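Local coordinates for response regulator receiver protein (Pseudoalteromonas atlantica T6c, PDB 3KTO) that probably serves as a CheY-like receiver domain in a two-component signalling pathway, with a likely part in transcription regulation, at residues Ile8-Asp13 against Glu40-Gln45; Ala58-Glu61 against Asp65-Ile68; Pro93-Ala98 against Ala104-Lys109. All coordinates share one frame; numbering follows the deposited sequence.

Contact 1 of 3, residues Ile8-Asp13 against Glu40-Gln45; sequences IIYLVD and ESFMRQ
With CG anti to the backbone N (chi1 175°), Phe42 reaches from helix 39-42 toward Tyr10, whose own CG lies beside its backbone N (chi1 -62°) and turns the phenol to meet it. The pair belongs to the CheY-like receiver fold, where strand 8-12 of the parallel sheet is covered on one side by this short helix. The rings form an offset edge-to-face pair, the edge of Phe42 turned toward the face of Tyr10, with the planes 63° apart and the centroids of the Tyr10 and Phe42 rings 5.5 Å apart. The closest approach is Phe42 CE1 to Tyr10 CD2 at 3.7 Å. Val12, two residues along the strand and facing the same way, brings its CG2 to 4.0 Å from Phe42 CG, so one phenylalanine spans both inward strand residues; a flat, wholly apolar group suits this buried place, which Met54 and Leu74 also help to enclose. Replacing Phe42 by an alanine removes the ring, and this is likely to open a gap between helix and strand and leave the Tyr10 face without its edge-on partner. A type I turn from Phe42 to Gln45, closed by Gln45 N to Phe42 O, brings Gln45 CG beside the phenol ring. A tyrosine suits its half-polar place because the hydroxyl has its own partner: Tyr10 OH accepts the backbone N-H of Ser48.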
loop_
_atom_site.group_PDB
_atom_site.type_symbol
_atom_site.label_atom_id
_atom_site.label_comp_id
_atom_site.label_asym_id
_atom_site.label_seq_id
_atom_site.Cartn_x
_atom_site.Cartn_y
_atom_site.Cartn_z
ATOM N N ILE A 8 -5.950 -9.465 -26.630
ATOM C CA ILE A 8 -5.101 -8.739 -25.700
ATOM C C ILE A 8 -5.885 -7.878 -24.723
ATOM O O ILE A 8 -6.861 -7.237 -25.097
ATOM C CB ILE A 8 -4.147 -7.806 -26.463
ATOM C CG1 ILE A 8 -3.489 -8.571 -27.615
ATOM C CG2 ILE A 8 -3.101 -7.238 -25.513
ATOM C CD1 ILE A 8 -2.649 -7.709 -28.526
ATOM N N ILE A 9 -5.449 -7.875 -23.466
ATOM C CA ILE A 9 -6.062 -7.040 -22.440
ATOM C C ILE A 9 -4.942 -6.198 -21.852
ATOM O O ILE A 9 -3.956 -6.727 -21.343
ATOM C CB ILE A 9 -6.723 -7.852 -21.313
ATOM C CG1 ILE A 9 -8.021 -8.483 -21.824
ATOM C CG2 ILE A 9 -7.029 -6.938 -20.115
ATOM C CD1 ILE A 9 -8.867 -9.108 -20.736
ATOM N N TYR A 10 -5.095 -4.884 -21.945
ATOM C CA TYR A 10 -4.097 -3.964 -21.429
ATOM C C TYR A 10 -4.305 -3.699 -19.947
ATOM O O TYR A 10 -5.415 -3.364 -19.518
ATOM C CB TYR A 10 -4.163 -2.628 -22.179
ATOM C CG TYR A 10 -3.873 -2.720 -23.661
ATOM C CD1 TYR A 10 -2.678 -3.268 -24.125
ATOM C CD2 TYR A 10 -4.788 -2.244 -24.600
ATOM C CE1 TYR A 10 -2.398 -3.340 -25.489
ATOM C CE2 TYR A 10 -4.521 -2.309 -25.967
ATOM C CZ TYR A 10 -3.321 -2.859 -26.403
ATOM O OH TYR A 10 -3.049 -2.927 -27.752
ATOM N N LEU A 11 -3.233 -3.846 -19.174
ATOM C CA LEU A 11 -3.273 -3.578 -17.743
ATOM C C LEU A 11 -2.420 -2.339 -17.463
ATOM O O LEU A 11 -1.239 -2.299 -17.796
ATOM C CB LEU A 11 -2.733 -4.770 -16.945
ATOM C CG LEU A 11 -2.507 -4.549 -15.438
ATOM C CD1 LEU A 11 -3.794 -4.089 -14.763
ATOM C CD2 LEU A 11 -2.013 -5.833 -14.798
ATOM N N VAL A 12 -3.032 -1.312 -16.881
ATOM C CA VAL A 12 -2.312 -0.089 -16.539
ATOM C C VAL A 12 -2.365 0.012 -15.011
ATOM O O VAL A 12 -3.428 0.221 -14.423
ATOM C CB VAL A 12 -2.973 1.144 -17.185
ATOM C CG1 VAL A 12 -2.075 2.352 -17.044
ATOM C CG2 VAL A 12 -3.251 0.877 -18.654
ATOM N N ASP A 13 -1.210 -0.156 -14.381
ATOM C CA ASP A 13 -1.107 -0.139 -12.930
ATOM C C ASP A 13 0.349 0.184 -12.607
ATOM O O ASP A 13 1.252 -0.473 -13.122
ATOM C CB ASP A 13 -1.477 -1.535 -12.397
ATOM C CG ASP A 13 -1.549 -1.596 -10.881
ATOM O OD1 ASP A 13 -0.759 -0.902 -10.212
ATOM O OD2 ASP A 13 -2.388 -2.361 -10.357
ATOM N N GLU A 40 0.876 7.710 -19.009
ATOM C CA GLU A 40 1.760 8.276 -20.017
ATOM C C GLU A 40 2.309 7.164 -20.917
ATOM O O GLU A 40 2.283 7.274 -22.139
ATOM C CB GLU A 40 2.908 9.018 -19.339
ATOM C CG GLU A 40 3.937 9.574 -20.294
ATOM C CD GLU A 40 5.136 10.154 -19.571
ATOM O OE1 GLU A 40 5.827 9.398 -18.855
ATOM O OE2 GLU A 40 5.385 11.366 -19.715
ATOM N N SER A 41 2.798 6.091 -20.301
ATOM C CA SER A 41 3.341 4.963 -21.043
ATOM C C SER A 41 2.285 4.297 -21.922
ATOM O O SER A 41 2.552 3.954 -23.076
ATOM C CB SER A 41 3.920 3.931 -20.081
ATOM O OG SER A 41 4.432 2.826 -20.798
ATOM N N PHE A 42 1.083 4.106 -21.382
ATOM C CA PHE A 42 0.020 3.485 -22.159
ATOM C C PHE A 42 -0.411 4.353 -23.334
ATOM O O PHE A 42 -0.763 3.837 -24.390
ATOM C CB PHE A 42 -1.218 3.215 -21.308
ATOM C CG PHE A 42 -2.375 2.695 -22.103
ATOM C CD1 PHE A 42 -2.371 1.386 -22.585
ATOM C CD2 PHE A 42 -3.435 3.530 -22.438
ATOM C CE1 PHE A 42 -3.404 0.917 -23.396
ATOM C CE2 PHE A 42 -4.470 3.074 -23.248
ATOM C CZ PHE A 42 -4.452 1.760 -23.729
HETATM N N MSE A 43 -0.407 5.669 -23.137
HETATM C CA MSE A 43 -0.821 6.590 -24.190
HETATM C C MSE A 43 0.127 6.615 -25.383
HETATM O O MSE A 43 -0.187 7.214 -26.410
HETATM C CB MSE A 43 -0.995 8.003 -23.629
HETATM C CG MSE A 43 -2.208 8.149 -22.736
HETATM SE SE MSE A 43 -3.836 7.648 -23.634
HETATM C CE MSE A 43 -4.770 9.339 -23.426
ATOM N N ARG A 44 1.279 5.963 -25.253
ATOM C CA ARG A 44 2.252 5.901 -26.345
ATOM C C ARG A 44 2.030 4.608 -27.113
ATOM O O ARG A 44 2.654 4.365 -28.144
ATOM C CB ARG A 44 3.680 5.899 -25.796
ATOM C CG ARG A 44 4.179 7.231 -25.284
ATOM C CD ARG A 44 5.554 7.062 -24.666
ATOM N NE ARG A 44 6.228 8.334 -24.422
ATOM C CZ ARG A 44 5.720 9.331 -23.705
ATOM N NH1 ARG A 44 4.519 9.216 -23.153
ATOM N NH2 ARG A 44 6.420 10.446 -23.532
ATOM N N GLN A 45 1.130 3.784 -26.591
ATOM C CA GLN A 45 0.823 2.490 -27.177
ATOM C C GLN A 45 -0.209 2.560 -28.283
ATOM O O GLN A 45 -1.271 3.155 -28.119
ATOM C CB GLN A 45 0.328 1.544 -26.083
ATOM C CG GLN A 45 -0.092 0.168 -26.566
ATOM C CD GLN A 45 1.058 -0.612 -27.162
ATOM O OE1 GLN A 45 2.118 -0.730 -26.554
ATOM N NE2 GLN A 45 0.852 -1.156 -28.354
#

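Contact 2 of 3, residues Ala58-Glu61 against Asp65-Ile68; sequences AHLE and DSGI
The side chain of His59 accepts the backbone N-H of Asp65 on ND1, 2.8 Å from Asp65 N and almost perfectly straight at 176°, with the donor at the ring edge and close to its plane. Because ND1 is the acceptor, the ring hydrogen probably sits on NE2, consistent with a weak bond from there to Ser89 O. A second bond joins the backbones: Gly67 N lies 2.8 Å from Ala58 O and approaches from above the carbonyl plane. Asp65 holds the N-cap position of helix 66-76, yet its carboxylate makes no capping bond; it is engaged by Thr94 and Arg97, and its OD1 passes 3.4 Å from His59 CE1. Ser66 OG, at the start of the helix, is hydrogen-bonded to Lys63 O of the preceding loop and rests 3.3 Å from Leu60 CB. Glycine suits position 67 because a CB would point at the loop and come only about 3.1 Å from Ala58 CA; without one, Leu60 CD1 settles 3.7 Å from Gly67 CA. Ala58 is also small, and its single methyl fits: CB lies over the centre of the His59 ring and meets Ile68 CD1 at 4.1 Å. Such a tight turn of loop into helix, with a glycine in the first turn, is typical of the receiver fold in the loop that leads from strand 51-57 into helix 66-76.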
loop_
_atom_site.group_PDB
_atom_site.type_symbol
_atom_site.label_atom_id
_atom_site.label_comp_id
_atom_site.label_asym_id
_atom_site.label_seq_id
_atom_site.Cartn_x
_atom_site.Cartn_y
_atom_site.Cartn_z
ATOM N N ALA A 58 -7.342 2.698 -10.496
ATOM C CA ALA A 58 -7.999 3.995 -10.403
ATOM C C ALA A 58 -7.094 5.156 -10.035
ATOM O O ALA A 58 -7.296 6.276 -10.516
ATOM C CB ALA A 58 -9.179 3.928 -9.392
ATOM N N HIS A 59 -6.106 4.900 -9.185
ATOM C CA HIS A 59 -5.226 5.967 -8.712
ATOM C C HIS A 59 -3.768 5.787 -9.124
ATOM O O HIS A 59 -2.888 5.620 -8.275
ATOM C CB HIS A 59 -5.327 6.052 -7.191
ATOM C CG HIS A 59 -6.734 6.035 -6.683
ATOM N ND1 HIS A 59 -7.701 6.903 -7.140
ATOM C CD2 HIS A 59 -7.337 5.252 -5.758
ATOM C CE1 HIS A 59 -8.840 6.657 -6.517
ATOM N NE2 HIS A 59 -8.646 5.658 -5.672
ATOM N N LEU A 60 -3.529 5.820 -10.430
ATOM C CA LEU A 60 -2.185 5.654 -10.968
ATOM C C LEU A 60 -1.198 6.629 -10.336
ATOM O O LEU A 60 -1.467 7.825 -10.234
ATOM C CB LEU A 60 -2.213 5.826 -12.489
ATOM C CG LEU A 60 -2.958 4.708 -13.223
ATOM C CD1 LEU A 60 -3.250 5.131 -14.656
ATOM C CD2 LEU A 60 -2.135 3.427 -13.188
ATOM N N GLU A 61 -0.067 6.089 -9.896
ATOM C CA GLU A 61 0.990 6.860 -9.254
ATOM C C GLU A 61 0.516 7.682 -8.056
ATOM O O GLU A 61 1.103 8.706 -7.716
ATOM C CB GLU A 61 1.686 7.757 -10.285
ATOM C CG GLU A 61 2.240 6.955 -11.456
ATOM C CD GLU A 61 3.313 7.685 -12.241
ATOM O OE1 GLU A 61 3.080 8.838 -12.660
ATOM O OE2 GLU A 61 4.392 7.094 -12.450
ATOM N N ASP A 65 -7.905 9.218 -8.777
ATOM C CA ASP A 65 -8.747 9.119 -9.957
ATOM C C ASP A 65 -8.050 9.246 -11.315
ATOM O O ASP A 65 -8.732 9.266 -12.327
ATOM C CB ASP A 65 -9.863 10.171 -9.894
ATOM C CG ASP A 65 -10.891 9.885 -8.804
ATOM O OD1 ASP A 65 -10.841 8.797 -8.191
ATOM O OD2 ASP A 65 -11.753 10.761 -8.575
ATOM N N SER A 66 -6.720 9.311 -11.354
ATOM C CA SER A 66 -6.037 9.458 -12.648
ATOM C C SER A 66 -6.307 8.295 -13.609
ATOM O O SER A 66 -6.341 8.484 -14.823
ATOM C CB SER A 66 -4.529 9.665 -12.456
ATOM O OG SER A 66 -3.895 8.589 -11.799
ATOM N N GLY A 67 -6.524 7.099 -13.071
ATOM C CA GLY A 67 -6.817 5.961 -13.921
ATOM C C GLY A 67 -8.193 6.118 -14.553
ATOM O O GLY A 67 -8.389 5.791 -15.726
ATOM N N ILE A 68 -9.149 6.626 -13.778
ATOM C CA ILE A 68 -10.507 6.838 -14.268
ATOM C C ILE A 68 -10.478 7.945 -15.321
ATOM O O ILE A 68 -11.186 7.880 -16.320
ATOM C CB ILE A 68 -11.453 7.215 -13.106
ATOM C CG1 ILE A 68 -11.528 6.045 -12.123
ATOM C CG2 ILE A 68 -12.845 7.534 -13.633
ATOM C CD1 ILE A 68 -12.170 6.396 -10.784
#

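Contact 3 of 3, residues Pro93-Ala98 against Ala104-Lys109; sequences PTAVRA and ADFIEK
Helix 92-100 is the crossover of a beta-alpha-beta unit in this CheY-like receiver fold, linking strand 83-87 to strand 105-108 at the edge of the parallel sheet, and Phe106 is the strand residue that packs against it. Over the segments concerned, helix and strand run roughly antiparallel, at 150°, with their axes 9.0 Å apart at the closest. Phe106 carries CG anti to the backbone N (chi1 -174°), which extends the ring from the strand toward the helix. There the ring lies against backbone as much as side chain: Ala95 CA sits over one face, 4.2 Å from the Phe106 ring centroid and displaced toward the rim, in a CH-pi contact only 15° off the ring normal. Ala98 CB comes closest of all, 3.5 Å from Phe106 CD1, and Thr94 CG2 touches the outer part of the ring, 4.1 Å from Phe106 CE1. Alanines suit positions 95 and 98 because their single methyl groups let a broad ring come right up to the helix. Threonine suits its buried place because its methyl packs on Phe106 while its hydroxyl is paired with Asp65. Val85 and Ala87 of the neighbouring strand and Ser90 of the loop before the helix also touch Phe106, so the ring fills the angle between helix and sheet edge. An aromatic residue on the last strand, three places before the lysine that follows it, is familiar from CheY, where it takes part in the activation switch; Phe106 probably occupies the corresponding position, although its role here is not established. At the foot of this ring the backbone is also tied locally: Phe106 N makes a weak hydrogen bond of 2.9 Å to Asp105 OD1.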
loop_
_atom_site.group_PDB
_atom_site.type_symbol
_atom_site.label_atom_id
_atom_site.label_comp_id
_atom_site.label_asym_id
_atom_site.label_seq_id
_atom_site.Cartn_x
_atom_site.Cartn_y
_atom_site.Cartn_z
ATOM N N PRO A 93 -17.441 8.469 -4.135
ATOM C CA PRO A 93 -17.404 9.262 -5.373
ATOM C C PRO A 93 -16.515 8.667 -6.469
ATOM O O PRO A 93 -16.848 8.733 -7.647
ATOM C CB PRO A 93 -16.925 10.630 -4.893
ATOM C CG PRO A 93 -17.549 10.722 -3.527
ATOM C CD PRO A 93 -17.250 9.337 -2.960
ATOM N N THR A 94 -15.388 8.085 -6.082
ATOM C CA THR A 94 -14.491 7.471 -7.061
ATOM C C THR A 94 -15.187 6.294 -7.778
ATOM O O THR A 94 -15.116 6.161 -9.007
ATOM C CB THR A 94 -13.190 7.006 -6.377
ATOM O OG1 THR A 94 -12.399 8.158 -6.054
ATOM C CG2 THR A 94 -12.395 6.060 -7.285
ATOM N N ALA A 95 -15.872 5.456 -7.008
ATOM C CA ALA A 95 -16.597 4.311 -7.571
ATOM C C ALA A 95 -17.664 4.801 -8.541
ATOM O O ALA A 95 -17.805 4.277 -9.644
ATOM C CB ALA A 95 -17.249 3.489 -6.450
ATOM N N VAL A 96 -18.415 5.815 -8.126
ATOM C CA VAL A 96 -19.467 6.375 -8.962
ATOM C C VAL A 96 -18.887 6.983 -10.241
ATOM O O VAL A 96 -19.429 6.795 -11.326
ATOM C CB VAL A 96 -20.278 7.457 -8.186
ATOM C CG1 VAL A 96 -21.255 8.165 -9.120
ATOM C CG2 VAL A 96 -21.037 6.804 -7.030
ATOM N N ARG A 97 -17.793 7.718 -10.115
ATOM C CA ARG A 97 -17.167 8.316 -11.287
ATOM C C ARG A 97 -16.742 7.212 -12.264
ATOM O O ARG A 97 -16.864 7.356 -13.480
ATOM C CB ARG A 97 -15.956 9.141 -10.862
ATOM C CG ARG A 97 -15.223 9.768 -12.016
ATOM C CD ARG A 97 -14.050 10.604 -11.531
ATOM N NE ARG A 97 -13.401 11.273 -12.653
ATOM C CZ ARG A 97 -12.419 12.155 -12.523
ATOM N NH1 ARG A 97 -11.968 12.479 -11.318
ATOM N NH2 ARG A 97 -11.892 12.709 -13.601
ATOM N N ALA A 98 -16.249 6.107 -11.716
ATOM C CA ALA A 98 -15.815 4.971 -12.512
ATOM C C ALA A 98 -16.979 4.397 -13.303
ATOM O O ALA A 98 -16.856 4.148 -14.507
ATOM C CB ALA A 98 -15.227 3.904 -11.613
ATOM N N ALA A 104 -16.822 -1.527 -16.737
ATOM C CA ALA A 104 -17.651 -2.736 -16.696
ATOM C C ALA A 104 -17.796 -3.216 -15.251
ATOM O O ALA A 104 -18.798 -3.818 -14.888
ATOM C CB ALA A 104 -17.031 -3.842 -17.557
ATOM N N ASP A 105 -16.784 -2.947 -14.432
ATOM C CA ASP A 105 -16.814 -3.324 -13.019
ATOM C C ASP A 105 -15.754 -2.515 -12.274
ATOM O O ASP A 105 -14.833 -1.968 -12.881
ATOM C CB ASP A 105 -16.555 -4.837 -12.853
ATOM C CG ASP A 105 -17.002 -5.373 -11.483
ATOM O OD1 ASP A 105 -17.772 -4.686 -10.785
ATOM O OD2 ASP A 105 -16.590 -6.495 -11.108
ATOM N N PHE A 106 -15.927 -2.409 -10.962
ATOM C CA PHE A 106 -14.996 -1.701 -10.098
ATOM C C PHE A 106 -14.676 -2.735 -9.018
ATOM O O PHE A 106 -15.584 -3.217 -8.341
ATOM C CB PHE A 106 -15.677 -0.469 -9.487
ATOM C CG PHE A 106 -14.754 0.406 -8.690
ATOM C CD1 PHE A 106 -14.116 1.480 -9.281
ATOM C CD2 PHE A 106 -14.499 0.130 -7.354
ATOM C CE1 PHE A 106 -13.234 2.276 -8.556
ATOM C CE2 PHE A 106 -13.615 0.919 -6.614
ATOM C CZ PHE A 106 -12.982 1.993 -7.216
ATOM N N ILE A 107 -13.398 -3.090 -8.879
ATOM C CA ILE A 107 -12.968 -4.096 -7.911
ATOM C C ILE A 107 -11.998 -3.527 -6.876
ATOM O O ILE A 107 -10.961 -2.972 -7.228
ATOM C CB ILE A 107 -12.241 -5.279 -8.609
ATOM C CG1 ILE A 107 -13.135 -5.904 -9.682
ATOM C CG2 ILE A 107 -11.870 -6.337 -7.575
ATOM C CD1 ILE A 107 -12.450 -7.015 -10.459
ATOM N N GLU A 108 -12.333 -3.664 -5.601
ATOM C CA GLU A 108 -11.445 -3.172 -4.552
ATOM C C GLU A 108 -10.327 -4.189 -4.376
ATOM O O GLU A 108 -10.547 -5.388 -4.545
ATOM C CB GLU A 108 -12.198 -3.033 -3.230
ATOM C CG GLU A 108 -13.307 -2.001 -3.236
ATOM C CD GLU A 108 -14.227 -2.152 -2.039
ATOM O OE1 GLU A 108 -15.111 -3.040 -2.075
ATOM O OE2 GLU A 108 -14.052 -1.396 -1.058
ATOM N N LYS A 109 -9.127 -3.705 -4.069
ATOM C CA LYS A 109 -7.969 -4.568 -3.823
ATOM C C LYS A 109 -7.612 -4.389 -2.339
ATOM O O LYS A 109 -7.751 -3.296 -1.801
ATOM C CB LYS A 109 -6.776 -4.144 -4.690
ATOM C CG LYS A 109 -6.952 -4.390 -6.179
ATOM C CD LYS A 109 -5.643 -4.187 -6.940
ATOM C CE LYS A 109 -5.214 -2.723 -6.968
ATOM N NZ LYS A 109 -3.945 -2.530 -7.748
#

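How the contacts relate
The contacts follow one another along the chain, and contact 1 reaches, through Asp13, the carboxyl ends of the strands, where receiver domains usually have their phosphorylation site. Contacts 1 and 3 have centres about 19 Å apart, on opposite sides of the chain's centre, yet Asp13 OD2 and Lys109 NZ form a salt bridge of 3.0 Å; Lys109 also pairs with Glu57, which probably stands where receivers usually carry the phospho-accepting aspartate, so conventional phosphorylation is uncertain. Contact 2 lies between them: Leu60 CD2 packs 3.7 Å from Asp13 CA. Toward contact 3, centres about 11 Å apart, Asp65 OD1 probably hydrogen-bonds Thr94 OG1 at 2.7 Å, and Asp65 OD2 pairs with Arg97 NH1 at 3.2 Å.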